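Local coordinates for protein glycosyl hydrolase (Streptomyces cattleya, PDB 7LR8) that probably hydrolyses Manβ1-4GlcNAc during N-glycan breakdown, as a family 5 (GH5_18) glycosidase whose substituted form binds this disaccharide, at residues Arg373-Cys376 against Ala381-Glu384; Val362-Gly365 against Gln369-Ala372; Thr21-Trp26 against Arg39-Ser44. The protein carries 1 engineered substitution. All coordinates share one frame; numbering follows the deposited sequence.

Interaction 1 of 3, residues Arg373-Cys376 against Ala381-Glu384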
ATOM      1  N   ARG B 373      16.469 -26.364  13.278  1.00 24.87           N
ATOM      2  CA  ARG B 373      15.522 -25.993  14.320  1.00 24.54           C
ATOM      3  C   ARG B 373      14.161 -26.641  14.140  1.00 27.36           C
ATOM      4  O   ARG B 373      13.355 -26.607  15.079  1.00 25.08           O
ATOM      5  CB  ARG B 373      15.367 -24.473  14.370  1.00 24.68           C
ATOM      6  CG  ARG B 373      14.626 -23.868  13.187  1.00 23.59           C
ATOM      7  CD  ARG B 373      14.712 -22.343  13.231  1.00 24.11           C
ATOM      8  NE  ARG B 373      15.909 -21.839  12.568  1.00 25.69           N
ATOM      9  CZ  ARG B 373      16.016 -20.620  12.064  1.00 26.98           C
ATOM     10  NH1 ARG B 373      14.999 -19.778  12.154  1.00 26.91           N
ATOM     11  NH2 ARG B 373      17.139 -20.255  11.457  1.00 28.75           N
ATOM     12  N   SER B 374      13.885 -27.240  12.978  1.00 23.84           N
ATOM     13  CA  SER B 374      12.583 -27.862  12.773  1.00 24.02           C
ATOM     14  C   SER B 374      12.316 -29.018  13.736  1.00 24.36           C
ATOM     15  O   SER B 374      11.164 -29.451  13.841  1.00 24.15           O
ATOM     16  CB  SER B 374      12.447 -28.343  11.322  1.00 25.79           C
ATOM     17  OG  SER B 374      13.478 -29.246  10.974  1.00 26.98           O
ATOM     18  N   VAL B 375      13.331 -29.518  14.446  1.00 26.01           N
ATOM     19  CA  VAL B 375      13.068 -30.493  15.500  1.00 27.61           C
ATOM     20  C   VAL B 375      12.228 -29.876  16.607  1.00 25.24           C
ATOM     21  O   VAL B 375      11.619 -30.599  17.406  1.00 23.90           O
ATOM     22  CB  VAL B 375      14.383 -31.064  16.072  1.00 28.64           C
ATOM     23  CG1 VAL B 375      15.153 -31.817  14.989  1.00 28.98           C
ATOM     24  CG2 VAL B 375      15.233 -29.959  16.709  1.00 26.01           C
ATOM     25  N   CYS B 376      12.176 -28.550  16.669  1.00 22.33           N
ATOM     26  CA  CYS B 376      11.382 -27.834  17.654  1.00 24.02           C
ATOM     27  C   CYS B 376       9.949 -27.610  17.204  1.00 26.20           C
ATOM     28  O   CYS B 376       9.113 -27.230  18.034  1.00 22.97           O
ATOM     29  CB  CYS B 376      12.024 -26.480  17.966  1.00 24.33           C
ATOM     30  SG  CYS B 376      13.686 -26.595  18.666  1.00 25.68           S
ATOM     31  N   ALA B 381      11.243 -33.811  17.139  1.00 29.13           N
ATOM     32  CA  ALA B 381      11.639 -34.647  18.269  1.00 29.10           C
ATOM     33  C   ALA B 381      11.715 -33.845  19.561  1.00 28.06           C
ATOM     34  O   ALA B 381      11.385 -34.364  20.633  1.00 31.26           O
ATOM     35  CB  ALA B 381      12.977 -35.330  17.983  1.00 31.72           C
ATOM     36  N   VAL B 382      12.162 -32.587  19.490  1.00 23.96           N
ATOM     37  CA  VAL B 382      12.223 -31.747  20.686  1.00 22.52           C
ATOM     38  C   VAL B 382      10.814 -31.386  21.149  1.00 26.91           C
ATOM     39  O   VAL B 382      10.483 -31.492  22.339  1.00 22.61           O
ATOM     40  CB  VAL B 382      13.078 -30.494  20.408  1.00 21.60           C
ATOM     41  CG1 VAL B 382      12.828 -29.417  21.445  1.00 20.39           C
ATOM     42  CG2 VAL B 382      14.553 -30.864  20.373  1.00 22.84           C
ATOM     43  N   PHE B 383       9.960 -30.981  20.202  1.00 23.04           N
ATOM     44  CA  PHE B 383       8.569 -30.645  20.493  1.00 24.29           C
ATOM     45  C   PHE B 383       7.861 -31.782  21.225  1.00 22.65           C
ATOM     46  O   PHE B 383       7.243 -31.570  22.275  1.00 26.26           O
ATOM     47  CB  PHE B 383       7.843 -30.324  19.179  1.00 24.57           C
ATOM     48  CG  PHE B 383       6.420 -29.844  19.352  1.00 24.48           C
ATOM     49  CD1 PHE B 383       5.392 -30.733  19.658  1.00 26.37           C
ATOM     50  CD2 PHE B 383       6.108 -28.502  19.178  1.00 23.19           C
ATOM     51  CE1 PHE B 383       4.089 -30.292  19.812  1.00 28.88           C
ATOM     52  CE2 PHE B 383       4.794 -28.052  19.321  1.00 25.19           C
ATOM     53  CZ  PHE B 383       3.789 -28.942  19.644  1.00 25.34           C
ATOM     54  N   GLU B 384       7.930 -32.995  20.672  1.00 24.48           N
ATOM     55  CA  GLU B 384       7.189 -34.115  21.251  1.00 26.35           C
ATOM     56  C   GLU B 384       7.794 -34.558  22.578  1.00 31.96           C
ATOM     57  O   GLU B 384       7.059 -34.930  23.501  1.00 30.71           O
ATOM     58  CB  GLU B 384       7.129 -35.280  20.261  1.00 31.32           C
ATOM     59  CG  GLU B 384       6.600 -34.857  18.898  1.00 39.41           C
ATOM     60  CD  GLU B 384       5.897 -35.969  18.139  1.00 43.70           C
ATOM     61  OE1 GLU B 384       6.261 -37.150  18.319  1.00 45.64           O
ATOM     62  OE2 GLU B 384       4.980 -35.651  17.350  1.00 40.65           O
TER

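Interaction 2 of 3, residues Val362-Gly365 against Gln369-Ala372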
ATOM      1  N   VAL B 362      18.102 -29.286  23.605  1.00 28.06           N
ATOM      2  CA  VAL B 362      17.680 -28.801  22.295  1.00 29.92           C
ATOM      3  C   VAL B 362      18.908 -28.723  21.399  1.00 37.66           C
ATOM      4  O   VAL B 362      19.818 -27.923  21.648  1.00 30.70           O
ATOM      5  CB  VAL B 362      16.985 -27.437  22.395  1.00 28.74           C
ATOM      6  CG1 VAL B 362      16.636 -26.912  21.011  1.00 28.52           C
ATOM      7  CG2 VAL B 362      15.741 -27.553  23.266  1.00 31.18           C
ATOM      8  N   ASP B 363      18.928 -29.545  20.351  1.00 26.59           N
ATOM      9  CA  ASP B 363      20.028 -29.593  19.392  1.00 28.40           C
ATOM     10  C   ASP B 363      19.458 -29.177  18.043  1.00 31.27           C
ATOM     11  O   ASP B 363      18.720 -29.943  17.417  1.00 35.68           O
ATOM     12  CB  ASP B 363      20.644 -30.992  19.333  1.00 31.31           C
ATOM     13  CG  ASP B 363      21.923 -31.048  18.502  1.00 40.78           C
ATOM     14  OD1 ASP B 363      22.202 -30.106  17.728  1.00 38.02           O
ATOM     15  OD2 ASP B 363      22.649 -32.057  18.617  1.00 46.69           O
ATOM     16  N   VAL B 364      19.775 -27.957  17.617  1.00 29.17           N
ATOM     17  CA  VAL B 364      19.302 -27.422  16.348  1.00 26.77           C
ATOM     18  C   VAL B 364      20.444 -27.288  15.342  1.00 30.80           C
ATOM     19  O   VAL B 364      20.330 -26.539  14.372  1.00 31.48           O
ATOM     20  CB  VAL B 364      18.574 -26.083  16.543  1.00 25.38           C
ATOM     21  CG1 VAL B 364      17.371 -26.268  17.473  1.00 28.11           C
ATOM     22  CG2 VAL B 364      19.518 -25.030  17.104  1.00 26.58           C
ATOM     23  N   GLY B 365      21.543 -27.999  15.562  1.00 35.12           N
ATOM     24  CA  GLY B 365      22.656 -27.974  14.645  1.00 33.32           C
ATOM     25  C   GLY B 365      23.744 -27.008  15.065  1.00 47.22           C
ATOM     26  O   GLY B 365      23.609 -26.267  16.046  1.00 44.87           O
ATOM     27  N   GLN B 369      22.993 -20.100  13.578  1.00 44.57           N
ATOM     28  CA  GLN B 369      21.907 -19.901  12.631  1.00 42.40           C
ATOM     29  C   GLN B 369      20.861 -21.012  12.669  1.00 41.33           C
ATOM     30  O   GLN B 369      19.955 -21.017  11.831  1.00 38.18           O
ATOM     31  CB  GLN B 369      22.473 -19.751  11.222  1.00 39.91           C
ATOM     32  CG  GLN B 369      23.428 -18.572  11.104  1.00 50.41           C
ATOM     33  CD  GLN B 369      24.075 -18.464   9.742  1.00 61.67           C
ATOM     34  OE1 GLN B 369      23.702 -19.169   8.807  1.00 62.66           O
ATOM     35  NE2 GLN B 369      25.054 -17.570   9.622  1.00 65.93           N
ATOM     36  N   ALA B 370      20.976 -21.948  13.611  1.00 31.29           N
ATOM     37  CA  ALA B 370      19.967 -22.974  13.859  1.00 34.44           C
ATOM     38  C   ALA B 370      19.470 -23.674  12.589  1.00 34.29           C
ATOM     39  O   ALA B 370      18.274 -23.638  12.283  1.00 30.62           O
ATOM     40  CB  ALA B 370      18.797 -22.380  14.633  1.00 31.16           C
ATOM     41  N   PRO B 371      20.361 -24.329  11.837  1.00 33.43           N
ATOM     42  CA  PRO B 371      19.941 -24.960  10.571  1.00 32.17           C
ATOM     43  C   PRO B 371      19.032 -26.178  10.734  1.00 36.47           C
ATOM     44  O   PRO B 371      18.479 -26.645   9.730  1.00 33.76           O
ATOM     45  CB  PRO B 371      21.272 -25.363   9.932  1.00 36.09           C
ATOM     46  CG  PRO B 371      22.170 -25.591  11.107  1.00 33.97           C
ATOM     47  CD  PRO B 371      21.795 -24.536  12.103  1.00 34.02           C
ATOM     48  N   ALA B 372      18.863 -26.714  11.944  1.00 30.88           N
ATOM     49  CA  ALA B 372      18.004 -27.877  12.139  1.00 27.77           C
ATOM     50  C   ALA B 372      16.944 -27.606  13.197  1.00 32.39           C
ATOM     51  O   ALA B 372      16.540 -28.512  13.932  1.00 33.63           O
ATOM     52  CB  ALA B 372      18.828 -29.113  12.503  1.00 29.18           C
TER
HETATM   53  O   HOH W   1      22.567 -23.499  15.684  1.00 31.82           O

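Interaction 3 of 3, residues Thr21-Trp26 against Arg39-Ser44. With SO4 (sulfate ion), chain I; SO4 (sulfate ion), chain J.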
ATOM      1  N   THR B  21      -7.164  -4.232  19.017  1.00 17.98           N
ATOM      2  CA  THR B  21      -7.787  -4.134  17.699  1.00 17.67           C
ATOM      3  C   THR B  21      -8.959  -3.161  17.777  1.00 24.38           C
ATOM      4  O   THR B  21     -10.017  -3.509  18.323  1.00 19.41           O
ATOM      5  CB  THR B  21      -8.266  -5.507  17.211  1.00 20.61           C
ATOM      6  OG1 THR B  21      -8.882  -6.219  18.291  1.00 20.68           O
ATOM      7  CG2 THR B  21      -7.110  -6.347  16.669  1.00 19.29           C
ATOM      8  N   PRO B  22      -8.839  -1.941  17.256  1.00 18.26           N
ATOM      9  CA  PRO B  22      -9.938  -0.969  17.390  1.00 22.14           C
ATOM     10  C   PRO B  22     -11.246  -1.492  16.817  1.00 22.65           C
ATOM     11  O   PRO B  22     -11.301  -1.998  15.692  1.00 20.17           O
ATOM     12  CB  PRO B  22      -9.427   0.245  16.607  1.00 18.68           C
ATOM     13  CG  PRO B  22      -7.929   0.137  16.721  1.00 21.41           C
ATOM     14  CD  PRO B  22      -7.647  -1.340  16.630  1.00 16.74           C
ATOM     15  N   SER B  23     -12.314  -1.374  17.608  1.00 19.36           N
ATOM     16  CA  SER B  23     -13.581  -1.974  17.201  1.00 23.86           C
ATOM     17  C   SER B  23     -14.198  -1.242  16.016  1.00 28.14           C
ATOM     18  O   SER B  23     -14.827  -1.873  15.152  1.00 28.08           O
ATOM     19  CB  SER B  23     -14.550  -1.997  18.384  1.00 26.53           C
ATOM     20  OG  SER B  23     -14.988  -0.690  18.723  1.00 23.18           O
ATOM     21  N   ASN B  24     -14.029   0.072  15.951  1.00 19.46           N
ATOM     22  CA  ASN B  24     -14.559   0.882  14.856  1.00 27.34           C
ATOM     23  C   ASN B  24     -13.427   1.191  13.883  1.00 26.85           C
ATOM     24  O   ASN B  24     -12.582   2.052  14.149  1.00 25.31           O
ATOM     25  CB  ASN B  24     -15.190   2.158  15.399  1.00 33.16           C
ATOM     26  CG  ASN B  24     -16.156   2.788  14.424  1.00 46.72           C
ATOM     27  OD1 ASN B  24     -16.080   2.561  13.214  1.00 46.28           O
ATOM     28  ND2 ASN B  24     -17.095   3.569  14.949  1.00 51.69           N
ATOM     29  N   GLY B  25     -13.416   0.504  12.739  1.00 22.29           N
ATOM     30  CA  GLY B  25     -12.414   0.761  11.722  1.00 22.54           C
ATOM     31  C   GLY B  25     -11.221  -0.172  11.723  1.00 24.65           C
ATOM     32  O   GLY B  25     -10.426  -0.124  10.770  1.00 22.78           O
ATOM     33  N   TRP B  26     -11.057  -0.999  12.757  1.00 20.19           N
ATOM     34  CA  TRP B  26      -9.882  -1.879  12.845  1.00 17.69           C
ATOM     35  C   TRP B  26      -8.641  -0.981  12.780  1.00 20.23           C
ATOM     36  O   TRP B  26      -8.681   0.188  13.185  1.00 17.55           O
ATOM     37  CB  TRP B  26      -9.967  -2.960  11.761  1.00 17.78           C
ATOM     38  CG  TRP B  26      -8.970  -4.094  11.870  1.00 18.13           C
ATOM     39  CD1 TRP B  26      -8.901  -5.037  12.859  1.00 21.86           C
ATOM     40  CD2 TRP B  26      -7.948  -4.436  10.921  1.00 17.85           C
ATOM     41  NE1 TRP B  26      -7.885  -5.923  12.605  1.00 17.79           N
ATOM     42  CE2 TRP B  26      -7.278  -5.574  11.422  1.00 19.47           C
ATOM     43  CE3 TRP B  26      -7.513  -3.868   9.713  1.00 18.36           C
ATOM     44  CZ2 TRP B  26      -6.210  -6.169  10.752  1.00 17.19           C
ATOM     45  CZ3 TRP B  26      -6.442  -4.459   9.041  1.00 22.69           C
ATOM     46  CH2 TRP B  26      -5.802  -5.597   9.567  1.00 21.44           C
ATOM     47  N   ARG B  39     -11.467   5.509  23.563  1.00 22.68           N
ATOM     48  CA  ARG B  39     -11.701   5.519  25.007  1.00 24.05           C
ATOM     49  C   ARG B  39     -12.704   4.445  25.419  1.00 25.60           C
ATOM     50  O   ARG B  39     -12.502   3.743  26.419  1.00 24.51           O
ATOM     51  CB  ARG B  39     -12.190   6.897  25.442  1.00 23.09           C
ATOM     52  CG  ARG B  39     -11.102   7.969  25.513  1.00 23.27           C
ATOM     53  CD  ARG B  39     -11.748   9.350  25.506  1.00 29.67           C
ATOM     54  NE  ARG B  39     -10.799  10.425  25.793  1.00 33.90           N
ATOM     55  CZ  ARG B  39     -10.886  11.645  25.278  1.00 36.84           C
ATOM     56  NH1 ARG B  39     -11.867  11.939  24.431  1.00 32.53           N
ATOM     57  NH2 ARG B  39      -9.986  12.569  25.594  1.00 34.52           N
ATOM     58  N   ALA B  40     -13.797   4.304  24.666  1.00 26.64           N
ATOM     59  CA  ALA B  40     -14.784   3.276  24.991  1.00 25.56           C
ATOM     60  C   ALA B  40     -14.190   1.880  24.838  1.00 21.29           C
ATOM     61  O   ALA B  40     -14.461   0.991  25.654  1.00 24.02           O
ATOM     62  CB  ALA B  40     -16.017   3.441  24.105  1.00 26.27           C
ATOM     63  N   ASP B  41     -13.379   1.673  23.788  1.00 22.34           N
ATOM     64  CA  ASP B  41     -12.649   0.418  23.624  1.00 21.92           C
ATOM     65  C   ASP B  41     -11.784   0.127  24.842  1.00 23.98           C
ATOM     66  O   ASP B  41     -11.843  -0.972  25.418  1.00 21.75           O
ATOM     67  CB  ASP B  41     -11.759   0.477  22.376  1.00 20.21           C
ATOM     68  CG  ASP B  41     -12.523   0.261  21.074  1.00 21.30           C
ATOM     69  OD1 ASP B  41     -13.731  -0.064  21.106  1.00 21.86           O
ATOM     70  OD2 ASP B  41     -11.877   0.404  20.009  1.00 22.37           O
ATOM     71  N   LEU B  42     -10.960   1.101  25.240  1.00 23.71           N
ATOM     72  CA  LEU B  42     -10.053   0.896  26.362  1.00 22.24           C
ATOM     73  C   LEU B  42     -10.815   0.772  27.678  1.00 21.04           C
ATOM     74  O   LEU B  42     -10.384   0.035  28.570  1.00 24.25           O
ATOM     75  CB  LEU B  42      -9.016   2.025  26.409  1.00 21.46           C
ATOM     76  CG  LEU B  42      -8.136   2.098  25.148  1.00 24.92           C
ATOM     77  CD1 LEU B  42      -7.137   3.251  25.220  1.00 22.70           C
ATOM     78  CD2 LEU B  42      -7.415   0.780  24.900  1.00 26.84           C
ATOM     79  N   ASP B  43     -11.964   1.445  27.808  1.00 24.68           N
ATOM     80  CA  ASP B  43     -12.818   1.224  28.973  1.00 24.67           C
ATOM     81  C   ASP B  43     -13.167  -0.251  29.121  1.00 23.53           C
ATOM     82  O   ASP B  43     -13.122  -0.809  30.225  1.00 26.12           O
ATOM     83  CB  ASP B  43     -14.108   2.033  28.861  1.00 25.63           C
ATOM     84  CG  ASP B  43     -13.928   3.478  29.208  1.00 33.33           C
ATOM     85  OD1 ASP B  43     -12.875   3.845  29.773  1.00 31.51           O
ATOM     86  OD2 ASP B  43     -14.862   4.249  28.919  1.00 34.24           O
ATOM     87  N   SER B  44     -13.529  -0.898  28.013  1.00 25.31           N
ATOM     88  CA  SER B  44     -13.960  -2.286  28.100  1.00 24.22           C
ATOM     89  C   SER B  44     -12.786  -3.210  28.386  1.00 25.00           C
ATOM     90  O   SER B  44     -12.977  -4.301  28.940  1.00 25.71           O
ATOM     91  CB  SER B  44     -14.696  -2.705  26.816  1.00 22.53           C
ATOM     92  OG  SER B  44     -13.838  -2.737  25.692  1.00 25.52           O
TER
HETATM   93  S   SO4 I 604     -11.574  15.872  24.829  1.00 65.11           S
HETATM   94  O1  SO4 I 604     -11.613  16.879  23.770  1.00 71.49           O
HETATM   95  O2  SO4 I 604     -11.321  16.525  26.110  1.00 68.19           O
HETATM   96  O3  SO4 I 604     -12.854  15.173  24.884  1.00 69.30           O
HETATM   97  O4  SO4 I 604     -10.508  14.915  24.543  1.00 62.47           O
HETATM   98  S   SO4 J 605     -18.431   3.873  18.694  1.00 91.42           S
HETATM   99  O1  SO4 J 605     -18.585   5.029  17.815  1.00 92.29           O
HETATM  100  O2  SO4 J 605     -18.009   4.329  20.015  1.00 92.00           O
HETATM  101  O3  SO4 J 605     -19.707   3.169  18.804  1.00 91.02           O
HETATM  102  O4  SO4 J 605     -17.427   2.969  18.138  1.00 91.40           O
HETATM  103  O   HOH W   2     -12.942   1.951  17.993  1.00 21.37           O

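Interaction 1 of 3, residues Arg373-Cys376 against Ala381-Glu384
The carbonyl of V375 points into the first turn of the helix that begins at A381 and is gripped there by two successive amides. V382 N is the nearer donor at 2.9 Å from V375 O, but its N-H is bent to 130° and it stands above the carbonyl plane. F383 N lies farther off, 3.3 Å from V375 O, yet its bond is the straighter one, and it approaches within the carbonyl plane. The same oxygen also touches the root of the V382 side chain, with V382 CB 3.3 Å from V375 O.

Packing is close on the buried flank. V382 carries CG1 anti to its backbone N (chi1 163°), which brings that methyl to 4.1 Å from C376 SG, while V382 CG2 meets CG2 of V375. V382 also packs on L360 and V362 of strand 358-362, and C376 on V362, so the contact forms where the connection of a beta-alpha-beta crossover turns into its helix: strand 358-362 leads through this loop and helix 381-391 to the parallel strand 397-400. The 3-10 turn of 373-376 is closed by C376 N bonding to R373 O, and it presents V375 O to the helix start.

F383 swings its ring away from the turn, but one edge stays close: CD2 is 3.5 Å from C376 O, which lies near the ring plane. That carbonyl also accepts a hydrogen bond from Y248 OH, and the Y248 ring meets F383 edge to face, so helix 240-253 covers this side. The opposite character prevails around A381, an exposed residue whose CB comes no closer to the turn than 4.9 Å, to V375 CB. V375 is itself partly exposed; its CG2 is the methyl that meets V382, 3.8 Å from V382 CG2.

Interaction 2 of 3, residues Val362-Gly365 against Gln369-Ala372
V364 holds A370 and A372 on two fronts, with its side chain and with its carbonyl. With CG1 anti to the carbonyl carbon (chi1 -60°), CG2 falls between the backbone N and the carbonyl carbon and reaches A370 CB at 3.7 Å, a purely apolar touch; W256 and C376 also pack on this valine. The carbonyl takes the polar share: A372 N donates to V364 O at 2.8 Å, coming from well above the carbonyl plane (45° out of it) rather than on a lone pair. P371 N is near the same oxygen but has no hydrogen to give, and the proline instead lays its CD 3.4 Å from V364 O. The methyl of A372 closes in as well, with CB 3.5 Å from that oxygen, so P371 and A372 both lie against this carbonyl oxygen.

G365 suits its place because a beta carbon there would run into P371 CG and into the preceding carbonyl. Its amide is tied back to D363, with G365 N 3.1 Å from OD1, met nearly along the C-O bond direction. This is an Asx turn, set just beyond strand 358-362 as the chain leaves the parallel sheet.

Interaction 3 of 3, residues Thr21-Trp26 against Arg39-Ser44
S23 is clasped by the carboxylate of D41, one oxygen for its amide and the other beside its hydroxyl. The pair ties the loop after strand 15-19, the first strand of the (beta/alpha)8 barrel of this GH5 enzyme, to the following helix 35-46. S23 N donates to D41 OD2 at 3.0 Å in a nearly straight bond (168°), reaching the oxygen on its syn side, 31° out of the carboxylate plane. S23 OG lies 2.8 Å from D41 OD1, though its proton has another acceptor within reach. P22 leans on the same group through its CA, 3.5 Å from D41 OD2.

A water adds a second link, accepting from N24 N and donating to D41 OD2. Farther out, Y20 OH bonds to OD2 and R330 makes a salt bridge to OD1, so both carboxylate oxygens are heavily engaged and the arginine probably offsets much of the negative charge. Replacing D41 with an alanine would probably leave the S23 amide without its acceptor and R330 without this carboxylate partner, freeing the loop to shift. On the helix itself S44 OG donates to D41 O. Sulfates, probably from the crystallisation liquor, lie at the periphery: N24 ND2 makes a long hydrogen bond to one, and the extended R39 meets the other at its guanidinium edge, with NH2 2.6 Å from the sulfate O4.

Overall arrangement
Interactions 1 and 2 are neighbours on one connection of the C-terminal parallel sheet, their centres about 10 Å apart, and 369-372 runs straight into 373-376. They share packing: C376 SG sits 3.8 Å from V362 CG1, and V375 CG2 is 3.6 Å from D363 O, while R373 reaches back to the carbonyls of Q369 and A370. Interaction 3 belongs to the barrel on the far side of the chain's centre, its centre about 39 Å from that of interaction 1 and about 42 Å from that of interaction 2. None forms part of the glycan pocket; the side chain of P22 is about 11 Å from the bound mannose and that of F383 about 13 Å from a bound N-acetylglucosamine.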